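Local coordinates for protein alpha-2,3-sialyltransferase (Campylobacter jejuni, PDB 2P2V) that probably transfers sialic acid from a CMP-activated donor to an acceptor sugar, this chain being the N-terminal, nucleotide-sugar-binding catalytic part of the longer membrane protein, at residues Y57-P70 against N87-F99. Numbering follows the deposited sequence.
Sequences YYLGKKIKAVFFNP and NEYEIKNIFCSTF. With CSF (cytidine-5'-monophosphate-3-fluoro-N-acetyl-neuraminic acid), chain O; EDO (1,2-ethanediol), chain D.
F67 and F95 lie side by side in the C-terminal half of the parallel strand pair of a beta-alpha-beta unit, in which strands 62-68 and 90-96, joined through helix 73-85, are neighbours in the Rossmann-like sheet of this sialyltransferase. Their rings form a parallel-displaced pair, planes 4° apart, with little ring-on-ring overlap; F67 CE2 sits 3.5 Å from F95 CD1. A65 CB meets the F95 ring at its edge, and M154 and I157 of helix 150-161 pack on F67. On the other face of the sheet V66 lies across I91, its CG2 3.8 Å from I91 CG2, while F68 turns CD2 to I94 CG2. The strands are interrupted at K64 and at K92-N93, and the side-chain amide of N93 joins the two breaks: ND2 donates to K64 O at 3.0 Å, with that oxygen in the amide plane, and also hydrogen-bonds to OE1 of E10.

At the N-terminal ends the edge of Y57 points at the face of Y89 in a T-shaped pair, planes at 76°. Y57 OH also donates to E88 O at 2.8 Å, on a lone pair in the carbonyl plane. K61 CG covers one face of the Y57 ring, and its bent chain delivers NZ to N87 O.

Beyond the C-terminal ends, N69 faces the donor-sugar analogue. A water donates to N69 OD1 and accepts from S97 OG, linking the segments, while N69 ND2 donates to carboxylate oxygen OAA of the analogue at 3.1 Å, the N-H...O angle being 168°.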
ATOM      1  N   TYR A  57      -5.110  36.224  25.983  1.00 32.83           N
ATOM      2  CA  TYR A  57      -5.888  35.081  25.589  1.00 33.21           C
ATOM      3  C   TYR A  57      -7.206  35.518  24.967  1.00 33.51           C
ATOM      4  O   TYR A  57      -8.260  35.324  25.588  1.00 33.11           O
ATOM      5  CB  TYR A  57      -6.144  34.170  26.774  1.00 32.55           C
ATOM      6  CG  TYR A  57      -4.908  33.412  27.226  1.00 34.12           C
ATOM      7  CD1 TYR A  57      -4.367  32.369  26.433  1.00 32.84           C
ATOM      8  CD2 TYR A  57      -4.272  33.730  28.431  1.00 33.12           C
ATOM      9  CE1 TYR A  57      -3.248  31.667  26.840  1.00 32.55           C
ATOM     10  CE2 TYR A  57      -3.130  33.039  28.845  1.00 34.43           C
ATOM     11  CZ  TYR A  57      -2.636  32.005  28.042  1.00 33.14           C
ATOM     12  OH  TYR A  57      -1.542  31.312  28.448  1.00 32.04           O
ATOM     13  N   TYR A  58      -7.151  36.029  23.734  1.00 32.64           N
ATOM     14  CA  TYR A  58      -8.383  36.553  23.068  1.00 33.92           C
ATOM     15  C   TYR A  58      -9.535  35.570  22.926  1.00 33.99           C
ATOM     16  O   TYR A  58     -10.700  35.985  22.826  1.00 34.12           O
ATOM     17  CB  TYR A  58      -8.084  37.259  21.761  1.00 33.68           C
ATOM     18  CG  TYR A  58      -7.164  38.451  21.946  1.00 36.18           C
ATOM     19  CD1 TYR A  58      -7.648  39.668  22.504  1.00 36.72           C
ATOM     20  CD2 TYR A  58      -5.814  38.384  21.583  1.00 37.82           C
ATOM     21  CE1 TYR A  58      -6.784  40.782  22.691  1.00 38.11           C
ATOM     22  CE2 TYR A  58      -4.955  39.493  21.755  1.00 38.71           C
ATOM     23  CZ  TYR A  58      -5.454  40.685  22.310  1.00 37.15           C
ATOM     24  OH  TYR A  58      -4.600  41.756  22.478  1.00 37.83           O
ATOM     25  N   LEU A  59      -9.239  34.266  22.907  1.00 33.62           N
ATOM     26  CA  LEU A  59     -10.296  33.259  22.877  1.00 33.05           C
ATOM     27  C   LEU A  59     -10.131  32.197  23.971  1.00 32.42           C
ATOM     28  O   LEU A  59     -10.664  31.098  23.873  1.00 34.28           O
ATOM     29  CB  LEU A  59     -10.378  32.635  21.481  1.00 33.55           C
ATOM     30  CG  LEU A  59     -11.156  33.466  20.467  1.00 34.51           C
ATOM     31  CD1 LEU A  59     -11.101  32.781  19.117  1.00 33.80           C
ATOM     32  CD2 LEU A  59     -12.630  33.604  20.925  1.00 31.97           C
ATOM     33  N   GLY A  60      -9.412  32.543  25.037  1.00 31.80           N
ATOM     34  CA  GLY A  60      -9.249  31.651  26.171  1.00 31.33           C
ATOM     35  C   GLY A  60      -8.086  30.689  25.923  1.00 32.44           C
ATOM     36  O   GLY A  60      -7.339  30.834  24.946  1.00 31.85           O
ATOM     37  N   LYS A  61      -7.949  29.720  26.824  1.00 32.58           N
ATOM     38  CA  LYS A  61      -6.771  28.849  26.869  1.00 33.69           C
ATOM     39  C   LYS A  61      -7.035  27.483  26.253  1.00 32.18           C
ATOM     40  O   LYS A  61      -6.079  26.735  25.977  1.00 32.20           O
ATOM     41  CB  LYS A  61      -6.321  28.663  28.325  1.00 34.15           C
ATOM     42  CG  LYS A  61      -5.749  29.913  29.016  1.00 38.13           C
ATOM     43  CD  LYS A  61      -5.240  29.553  30.428  1.00 36.29           C
ATOM     44  CE  LYS A  61      -3.924  28.732  30.356  1.00 43.47           C
ATOM     45  NZ  LYS A  61      -3.427  28.094  31.640  1.00 42.85           N
ATOM     46  N   LYS A  62      -8.327  27.129  26.094  1.00 31.55           N
ATOM     47  CA  LYS A  62      -8.737  25.812  25.606  1.00 30.68           C
ATOM     48  C   LYS A  62      -8.987  25.820  24.097  1.00 29.87           C
ATOM     49  O   LYS A  62      -9.950  26.432  23.617  1.00 28.63           O
ATOM     50  CB  LYS A  62      -9.949  25.273  26.373  1.00 32.38           C
ATOM     51  CG  LYS A  62      -9.764  25.457  27.890  1.00 34.04           C
ATOM     52  CD  LYS A  62     -10.668  24.559  28.697  1.00 43.13           C
ATOM     53  CE  LYS A  62     -10.242  24.599  30.154  1.00 45.17           C
ATOM     54  NZ  LYS A  62     -11.209  23.890  31.085  1.00 49.61           N
ATOM     55  N   ILE A  63      -8.039  25.225  23.350  1.00 27.78           N
ATOM     56  CA  ILE A  63      -8.167  25.063  21.909  1.00 25.86           C
ATOM     57  C   ILE A  63      -8.579  23.624  21.537  1.00 26.35           C
ATOM     58  O   ILE A  63      -7.927  22.632  21.952  1.00 27.06           O
ATOM     59  CB  ILE A  63      -6.851  25.526  21.151  1.00 25.41           C
ATOM     60  CG1 ILE A  63      -6.508  26.975  21.483  1.00 24.28           C
ATOM     61  CG2 ILE A  63      -7.113  25.404  19.668  1.00 25.78           C
ATOM     62  CD1 ILE A  63      -5.031  27.379  21.163  1.00 26.92           C
ATOM     63  N   LYS A  64      -9.686  23.469  20.810  1.00 25.21           N
ATOM     64  CA  LYS A  64     -10.097  22.175  20.378  1.00 24.72           C
ATOM     65  C   LYS A  64      -9.156  21.621  19.292  1.00 23.93           C
ATOM     66  O   LYS A  64      -8.790  20.453  19.339  1.00 24.30           O
ATOM     67  CB  LYS A  64     -11.562  22.175  19.854  1.00 24.61           C
ATOM     68  CG  LYS A  64     -12.107  20.791  19.508  1.00 23.69           C
ATOM     69  CD  LYS A  64     -12.376  19.874  20.743  1.00 28.46           C
ATOM     70  CE  LYS A  64     -13.257  18.685  20.370  1.00 28.27           C
ATOM     71  NZ  LYS A  64     -13.576  17.865  21.578  1.00 31.45           N
ATOM     72  N   ALA A  65      -8.760  22.431  18.327  1.00 23.04           N
ATOM     73  CA  ALA A  65      -7.759  21.909  17.373  1.00 21.97           C
ATOM     74  C   ALA A  65      -6.932  23.087  16.940  1.00 21.86           C
ATOM     75  O   ALA A  65      -7.450  24.174  16.752  1.00 22.38           O
ATOM     76  CB  ALA A  65      -8.370  21.313  16.175  1.00 21.81           C
ATOM     77  N   VAL A  66      -5.654  22.827  16.667  1.00 22.13           N
ATOM     78  CA  VAL A  66      -4.849  23.825  16.014  1.00 21.50           C
ATOM     79  C   VAL A  66      -4.470  23.324  14.656  1.00 19.89           C
ATOM     80  O   VAL A  66      -4.422  22.104  14.433  1.00 20.13           O
ATOM     81  CB  VAL A  66      -3.488  24.124  16.788  1.00 22.51           C
ATOM     82  CG1 VAL A  66      -3.748  24.837  18.161  1.00 23.54           C
ATOM     83  CG2 VAL A  66      -2.669  22.845  16.980  1.00 21.36           C
ATOM     84  N   PHE A  67      -4.114  24.253  13.753  1.00 19.13           N
ATOM     85  CA  PHE A  67      -3.899  23.868  12.356  1.00 19.50           C
ATOM     86  C   PHE A  67      -2.635  24.535  11.904  1.00 19.94           C
ATOM     87  O   PHE A  67      -2.504  25.749  12.050  1.00 20.91           O
ATOM     88  CB  PHE A  67      -5.025  24.362  11.447  1.00 20.15           C
ATOM     89  CG  PHE A  67      -6.340  23.680  11.712  1.00 18.55           C
ATOM     90  CD1 PHE A  67      -7.075  24.044  12.836  1.00 20.73           C
ATOM     91  CD2 PHE A  67      -6.784  22.661  10.888  1.00 19.77           C
ATOM     92  CE1 PHE A  67      -8.290  23.343  13.107  1.00 18.47           C
ATOM     93  CE2 PHE A  67      -7.973  21.965  11.169  1.00 23.41           C
ATOM     94  CZ  PHE A  67      -8.687  22.321  12.261  1.00 19.26           C
ATOM     95  N   PHE A  68      -1.757  23.746  11.307  1.00 20.77           N
ATOM     96  CA  PHE A  68      -0.420  24.276  10.859  1.00 18.62           C
ATOM     97  C   PHE A  68      -0.107  23.811   9.442  1.00 20.19           C
ATOM     98  O   PHE A  68      -0.483  22.698   9.002  1.00 20.54           O
ATOM     99  CB  PHE A  68       0.695  23.716  11.784  1.00 19.90           C
ATOM    100  CG  PHE A  68       0.568  24.097  13.251  1.00 19.06           C
ATOM    101  CD1 PHE A  68       0.485  25.448  13.680  1.00 22.58           C
ATOM    102  CD2 PHE A  68       0.519  23.103  14.211  1.00 20.78           C
ATOM    103  CE1 PHE A  68       0.339  25.760  15.036  1.00 21.45           C
ATOM    104  CE2 PHE A  68       0.441  23.419  15.562  1.00 18.97           C
ATOM    105  CZ  PHE A  68       0.359  24.781  15.971  1.00 21.04           C
ATOM    106  N   ASN A  69       0.662  24.635   8.720  1.00 18.72           N
ATOM    107  CA  ASN A  69       1.025  24.354   7.352  1.00 21.25           C
ATOM    108  C   ASN A  69       2.235  23.396   7.284  1.00 22.65           C
ATOM    109  O   ASN A  69       3.087  23.353   8.198  1.00 23.00           O
ATOM    110  CB  ASN A  69       1.377  25.694   6.618  1.00 21.52           C
ATOM    111  CG  ASN A  69       0.111  26.590   6.368  1.00 28.10           C
ATOM    112  OD1 ASN A  69      -1.040  26.105   6.347  1.00 30.97           O
ATOM    113  ND2 ASN A  69       0.329  27.875   6.221  1.00 29.16           N
ATOM    114  N   PRO A  70       2.292  22.594   6.235  1.00 23.83           N
ATOM    115  CA  PRO A  70       3.262  21.523   6.175  1.00 23.94           C
ATOM    116  C   PRO A  70       4.677  22.074   6.224  1.00 24.27           C
ATOM    117  O   PRO A  70       5.536  21.422   6.745  1.00 24.71           O
ATOM    118  CB  PRO A  70       3.043  20.936   4.798  1.00 23.64           C
ATOM    119  CG  PRO A  70       1.593  21.203   4.507  1.00 27.27           C
ATOM    120  CD  PRO A  70       1.354  22.560   5.089  1.00 25.27           C
ATOM    121  N   ASN A  87       1.847  24.727  30.173  1.00 37.04           N
ATOM    122  CA  ASN A  87       0.466  25.100  30.525  1.00 37.65           C
ATOM    123  C   ASN A  87      -0.017  26.472  29.928  1.00 36.97           C
ATOM    124  O   ASN A  87      -0.828  27.179  30.549  1.00 37.34           O
ATOM    125  CB  ASN A  87       0.267  25.049  32.077  1.00 39.41           C
ATOM    126  CG  ASN A  87       0.570  23.674  32.687  1.00 42.51           C
ATOM    127  OD1 ASN A  87       0.021  22.651  32.277  1.00 48.44           O
ATOM    128  ND2 ASN A  87       1.428  23.657  33.704  1.00 47.82           N
ATOM    129  N   GLU A  88       0.490  26.868  28.756  1.00 34.14           N
ATOM    130  CA  GLU A  88       0.050  28.096  28.130  1.00 32.61           C
ATOM    131  C   GLU A  88      -1.282  27.882  27.439  1.00 32.52           C
ATOM    132  O   GLU A  88      -2.142  28.747  27.483  1.00 32.62           O
ATOM    133  CB  GLU A  88       1.099  28.659  27.180  1.00 33.24           C
ATOM    134  CG  GLU A  88       2.357  28.957  27.957  1.00 33.75           C
ATOM    135  CD  GLU A  88       3.409  29.770  27.251  1.00 39.51           C
ATOM    136  OE1 GLU A  88       3.153  30.476  26.276  1.00 43.20           O
ATOM    137  OE2 GLU A  88       4.540  29.738  27.753  1.00 43.96           O
ATOM    138  N   TYR A  89      -1.462  26.712  26.831  1.00 30.84           N
ATOM    139  CA  TYR A  89      -2.758  26.336  26.278  1.00 29.99           C
ATOM    140  C   TYR A  89      -3.000  24.878  26.492  1.00 31.10           C
ATOM    141  O   TYR A  89      -2.063  24.094  26.707  1.00 30.51           O
ATOM    142  CB  TYR A  89      -2.814  26.608  24.779  1.00 28.05           C
ATOM    143  CG  TYR A  89      -2.651  28.046  24.327  1.00 26.99           C
ATOM    144  CD1 TYR A  89      -3.756  28.822  24.010  1.00 24.97           C
ATOM    145  CD2 TYR A  89      -1.381  28.603  24.119  1.00 24.50           C
ATOM    146  CE1 TYR A  89      -3.629  30.127  23.548  1.00 23.97           C
ATOM    147  CE2 TYR A  89      -1.237  29.878  23.689  1.00 26.76           C
ATOM    148  CZ  TYR A  89      -2.359  30.645  23.358  1.00 25.45           C
ATOM    149  OH  TYR A  89      -2.177  31.935  22.876  1.00 27.33           O
ATOM    150  N   GLU A  90      -4.276  24.516  26.376  1.00 29.77           N
ATOM    151  CA  GLU A  90      -4.699  23.152  26.310  1.00 30.48           C
ATOM    152  C   GLU A  90      -5.104  22.967  24.849  1.00 29.22           C
ATOM    153  O   GLU A  90      -5.940  23.727  24.312  1.00 28.97           O
ATOM    154  CB  GLU A  90      -5.922  22.991  27.199  1.00 31.31           C
ATOM    155  CG  GLU A  90      -6.430  21.594  27.311  1.00 36.90           C
ATOM    156  CD  GLU A  90      -7.691  21.585  28.124  1.00 43.77           C
ATOM    157  OE1 GLU A  90      -7.590  21.910  29.342  1.00 46.85           O
ATOM    158  OE2 GLU A  90      -8.768  21.316  27.523  1.00 45.80           O
ATOM    159  N   ILE A  91      -4.504  21.974  24.202  1.00 27.78           N
ATOM    160  CA  ILE A  91      -4.711  21.744  22.758  1.00 26.12           C
ATOM    161  C   ILE A  91      -5.109  20.304  22.618  1.00 27.13           C
ATOM    162  O   ILE A  91      -4.307  19.383  22.962  1.00 26.76           O
ATOM    163  CB  ILE A  91      -3.431  22.031  21.980  1.00 26.72           C
ATOM    164  CG1 ILE A  91      -3.072  23.509  22.127  1.00 28.29           C
ATOM    165  CG2 ILE A  91      -3.622  21.639  20.472  1.00 23.75           C
ATOM    166  CD1 ILE A  91      -1.684  23.917  21.591  1.00 26.08           C
ATOM    167  N   LYS A  92      -6.349  20.067  22.168  1.00 24.46           N
ATOM    168  CA  LYS A  92      -6.846  18.717  22.060  1.00 25.04           C
ATOM    169  C   LYS A  92      -6.478  17.951  20.802  1.00 24.28           C
ATOM    170  O   LYS A  92      -6.472  16.723  20.820  1.00 24.96           O
ATOM    171  CB  LYS A  92      -8.356  18.633  22.321  1.00 26.55           C
ATOM    172  CG  LYS A  92      -8.685  18.996  23.780  1.00 30.96           C
ATOM    173  CD  LYS A  92     -10.175  19.327  23.910  1.00 37.76           C
ATOM    174  CE  LYS A  92     -10.612  19.278  25.366  1.00 43.88           C
ATOM    175  NZ  LYS A  92     -10.455  17.884  25.868  1.00 49.31           N
ATOM    176  N   ASN A  93      -6.161  18.663  19.727  1.00 23.42           N
ATOM    177  CA  ASN A  93      -5.896  17.991  18.462  1.00 22.78           C
ATOM    178  C   ASN A  93      -4.939  18.855  17.684  1.00 22.07           C
ATOM    179  O   ASN A  93      -5.022  20.048  17.736  1.00 21.99           O
ATOM    180  CB  ASN A  93      -7.154  17.928  17.570  1.00 21.67           C
ATOM    181  CG  ASN A  93      -8.217  16.972  18.110  1.00 25.54           C
ATOM    182  OD1 ASN A  93      -8.195  15.813  17.775  1.00 24.81           O
ATOM    183  ND2 ASN A  93      -9.173  17.482  18.912  1.00 25.29           N
ATOM    184  N   ILE A  94      -4.121  18.235  16.854  1.00 22.12           N
ATOM    185  CA  ILE A  94      -3.184  19.034  16.044  1.00 20.27           C
ATOM    186  C   ILE A  94      -3.279  18.579  14.602  1.00 19.58           C
ATOM    187  O   ILE A  94      -3.009  17.414  14.322  1.00 19.44           O
ATOM    188  CB  ILE A  94      -1.688  18.849  16.496  1.00 21.12           C
ATOM    189  CG1 ILE A  94      -1.492  19.326  17.927  1.00 21.28           C
ATOM    190  CG2 ILE A  94      -0.807  19.661  15.525  1.00 21.74           C
ATOM    191  CD1 ILE A  94      -0.067  18.997  18.536  1.00 20.76           C
ATOM    192  N   PHE A  95      -3.710  19.454  13.688  1.00 20.12           N
ATOM    193  CA  PHE A  95      -3.813  19.102  12.268  1.00 20.69           C
ATOM    194  C   PHE A  95      -2.703  19.754  11.437  1.00 19.98           C
ATOM    195  O   PHE A  95      -2.316  20.885  11.726  1.00 21.39           O
ATOM    196  CB  PHE A  95      -5.067  19.644  11.627  1.00 19.55           C
ATOM    197  CG  PHE A  95      -6.338  18.927  12.090  1.00 23.47           C
ATOM    198  CD1 PHE A  95      -6.920  19.314  13.258  1.00 25.29           C
ATOM    199  CD2 PHE A  95      -6.896  17.915  11.335  1.00 22.70           C
ATOM    200  CE1 PHE A  95      -8.107  18.661  13.726  1.00 26.35           C
ATOM    201  CE2 PHE A  95      -8.065  17.251  11.776  1.00 26.85           C
ATOM    202  CZ  PHE A  95      -8.657  17.670  12.971  1.00 24.00           C
ATOM    203  N   CYS A  96      -2.318  19.060  10.376  1.00 20.82           N
ATOM    204  CA  CYS A  96      -1.524  19.656   9.304  1.00 20.83           C
ATOM    205  C   CYS A  96      -2.467  19.973   8.161  1.00 21.69           C
ATOM    206  O   CYS A  96      -3.155  19.066   7.645  1.00 25.25           O
ATOM    207  CB  CYS A  96      -0.449  18.656   8.885  1.00 20.47           C
ATOM    208  SG  CYS A  96       0.655  19.464   7.709  1.00 24.65           S
ATOM    209  N   SER A  97      -2.629  21.252   7.851  1.00 21.58           N
ATOM    210  CA  SER A  97      -3.508  21.736   6.781  1.00 22.85           C
ATOM    211  C   SER A  97      -2.996  21.336   5.386  1.00 24.19           C
ATOM    212  O   SER A  97      -2.064  21.964   4.808  1.00 24.67           O
ATOM    213  CB  SER A  97      -3.643  23.239   6.883  1.00 24.31           C
ATOM    214  OG  SER A  97      -3.982  23.670   8.191  1.00 23.76           O
ATOM    215  N   THR A  98      -3.576  20.264   4.847  1.00 21.59           N
ATOM    216  CA  THR A  98      -3.048  19.589   3.685  1.00 22.07           C
ATOM    217  C   THR A  98      -4.119  19.380   2.622  1.00 21.46           C
ATOM    218  O   THR A  98      -5.301  19.286   2.946  1.00 19.15           O
ATOM    219  CB  THR A  98      -2.466  18.180   4.092  1.00 21.78           C
ATOM    220  OG1 THR A  98      -3.337  17.528   5.052  1.00 20.57           O
ATOM    221  CG2 THR A  98      -1.017  18.322   4.703  1.00 23.36           C
ATOM    222  N   PHE A  99      -3.712  19.217   1.376  1.00 20.31           N
ATOM    223  CA  PHE A  99      -4.635  18.996   0.273  1.00 21.53           C
ATOM    224  C   PHE A  99      -4.400  17.663  -0.424  1.00 20.50           C
ATOM    225  O   PHE A  99      -5.196  17.310  -1.269  1.00 21.75           O
ATOM    226  CB  PHE A  99      -4.515  20.143  -0.770  1.00 22.66           C
ATOM    227  CG  PHE A  99      -4.885  21.495  -0.213  1.00 24.16           C
ATOM    228  CD1 PHE A  99      -3.889  22.387   0.184  1.00 24.28           C
ATOM    229  CD2 PHE A  99      -6.237  21.827   0.025  1.00 24.49           C
ATOM    230  CE1 PHE A  99      -4.195  23.620   0.760  1.00 25.73           C
ATOM    231  CE2 PHE A  99      -6.570  23.080   0.576  1.00 24.65           C
ATOM    232  CZ  PHE A  99      -5.521  23.982   0.954  1.00 26.28           C
TER
HETATM  233  C5A CSF O1001       0.985  32.814   4.742  1.00 42.56           C
HETATM  234  C4A CSF O1001      -0.331  33.507   4.406  1.00 42.98           C
HETATM  235  C2A CSF O1001      -1.601  31.864   5.908  1.00 44.01           C
HETATM  236  O6A CSF O1001      -0.296  31.354   6.260  1.00 41.85           O
HETATM  237  C6A CSF O1001       0.861  32.224   6.159  1.00 41.08           C
HETATM  238  C3A CSF O1001      -1.524  32.550   4.545  1.00 44.45           C
HETATM  239  O4A CSF O1001      -0.292  33.936   3.052  1.00 46.44           O
HETATM  240  N5A CSF O1001       2.028  33.863   4.722  1.00 37.91           N
HETATM  241  C7A CSF O1001       2.079  31.392   6.542  1.00 39.19           C
HETATM  242  C8A CSF O1001       1.909  30.793   7.934  1.00 36.63           C
HETATM  243  C9A CSF O1001       3.081  29.861   8.306  1.00 35.05           C
HETATM  244  O9A CSF O1001       2.976  29.386   9.668  1.00 33.99           O
HETATM  245  O8A CSF O1001       1.729  31.885   8.891  1.00 34.65           O
HETATM  246  O7A CSF O1001       2.286  30.387   5.533  1.00 40.73           O
HETATM  247  C1A CSF O1001      -2.570  30.705   5.721  1.00 42.82           C
HETATM  248  OBA CSF O1001      -3.671  30.976   5.163  1.00 40.93           O
HETATM  249  OAA CSF O1001      -2.234  29.560   6.130  1.00 38.46           O
HETATM  250  O1A CSF O1001      -2.240  32.715   6.888  1.00 45.22           O
HETATM  251  O2A CSF O1001      -1.235  34.865   7.585  1.00 48.26           O
HETATM  252  N1  CSF O1001      -5.939  36.442   8.191  1.00 48.16           N
HETATM  253  C2  CSF O1001      -6.690  37.421   7.471  1.00 49.93           C
HETATM  254  N3  CSF O1001      -6.237  38.706   7.368  1.00 47.70           N
HETATM  255  C4  CSF O1001      -5.081  39.060   7.972  1.00 48.16           C
HETATM  256  C5  CSF O1001      -4.331  38.116   8.686  1.00 46.18           C
HETATM  257  C6  CSF O1001      -4.784  36.803   8.787  1.00 47.52           C
HETATM  258  C3' CSF O1001      -5.314  33.227   7.332  1.00 48.51           C
HETATM  259  C2' CSF O1001      -6.402  34.238   7.027  1.00 50.02           C
HETATM  260  C1' CSF O1001      -6.451  35.060   8.315  1.00 49.03           C
HETATM  261  O4' CSF O1001      -5.754  34.344   9.358  1.00 48.84           O
HETATM  262  C4' CSF O1001      -5.270  33.101   8.850  1.00 47.07           C
HETATM  263  PA  CSF O1001      -1.628  33.526   8.159  1.00 46.42           P
HETATM  264  O5' CSF O1001      -2.939  33.800   9.082  1.00 44.90           O
HETATM  265  C5' CSF O1001      -3.883  32.780   9.403  1.00 46.35           C
HETATM  266  O3' CSF O1001      -5.641  31.956   6.783  1.00 50.07           O
HETATM  267  O2' CSF O1001      -7.668  33.558   6.806  1.00 49.10           O
HETATM  268  N4  CSF O1001      -4.615  40.344   7.889  1.00 48.11           N
HETATM  269  O2  CSF O1001      -7.759  37.073   6.898  1.00 48.09           O
HETATM  270  O3A CSF O1001      -0.701  32.711   9.014  1.00 44.27           O
HETATM  271  C10 CSF O1001       3.260  33.503   4.319  1.00 42.21           C
HETATM  272  O10 CSF O1001       3.562  32.346   3.989  1.00 38.70           O
HETATM  273  C11 CSF O1001       4.283  34.616   4.312  1.00 40.70           C
HETATM  274  F3A CSF O1001      -1.438  31.553   3.599  1.00 45.65           F
HETATM  275  C1  EDO D 702      -3.665  25.982   4.548  1.00 45.77           C
HETATM  276  O1  EDO D 702      -2.440  25.806   3.802  1.00 47.91           O
HETATM  277  C2  EDO D 702      -4.687  26.615   3.623  1.00 45.78           C
HETATM  278  O2  EDO D 702      -4.011  27.209   2.503  1.00 44.17           O
HETATM  279  O   HOH W   1      -8.696  22.223  24.975  1.00 37.86           O
HETATM  280  O   HOH W   2      -2.761  26.080   8.636  1.00 24.70           O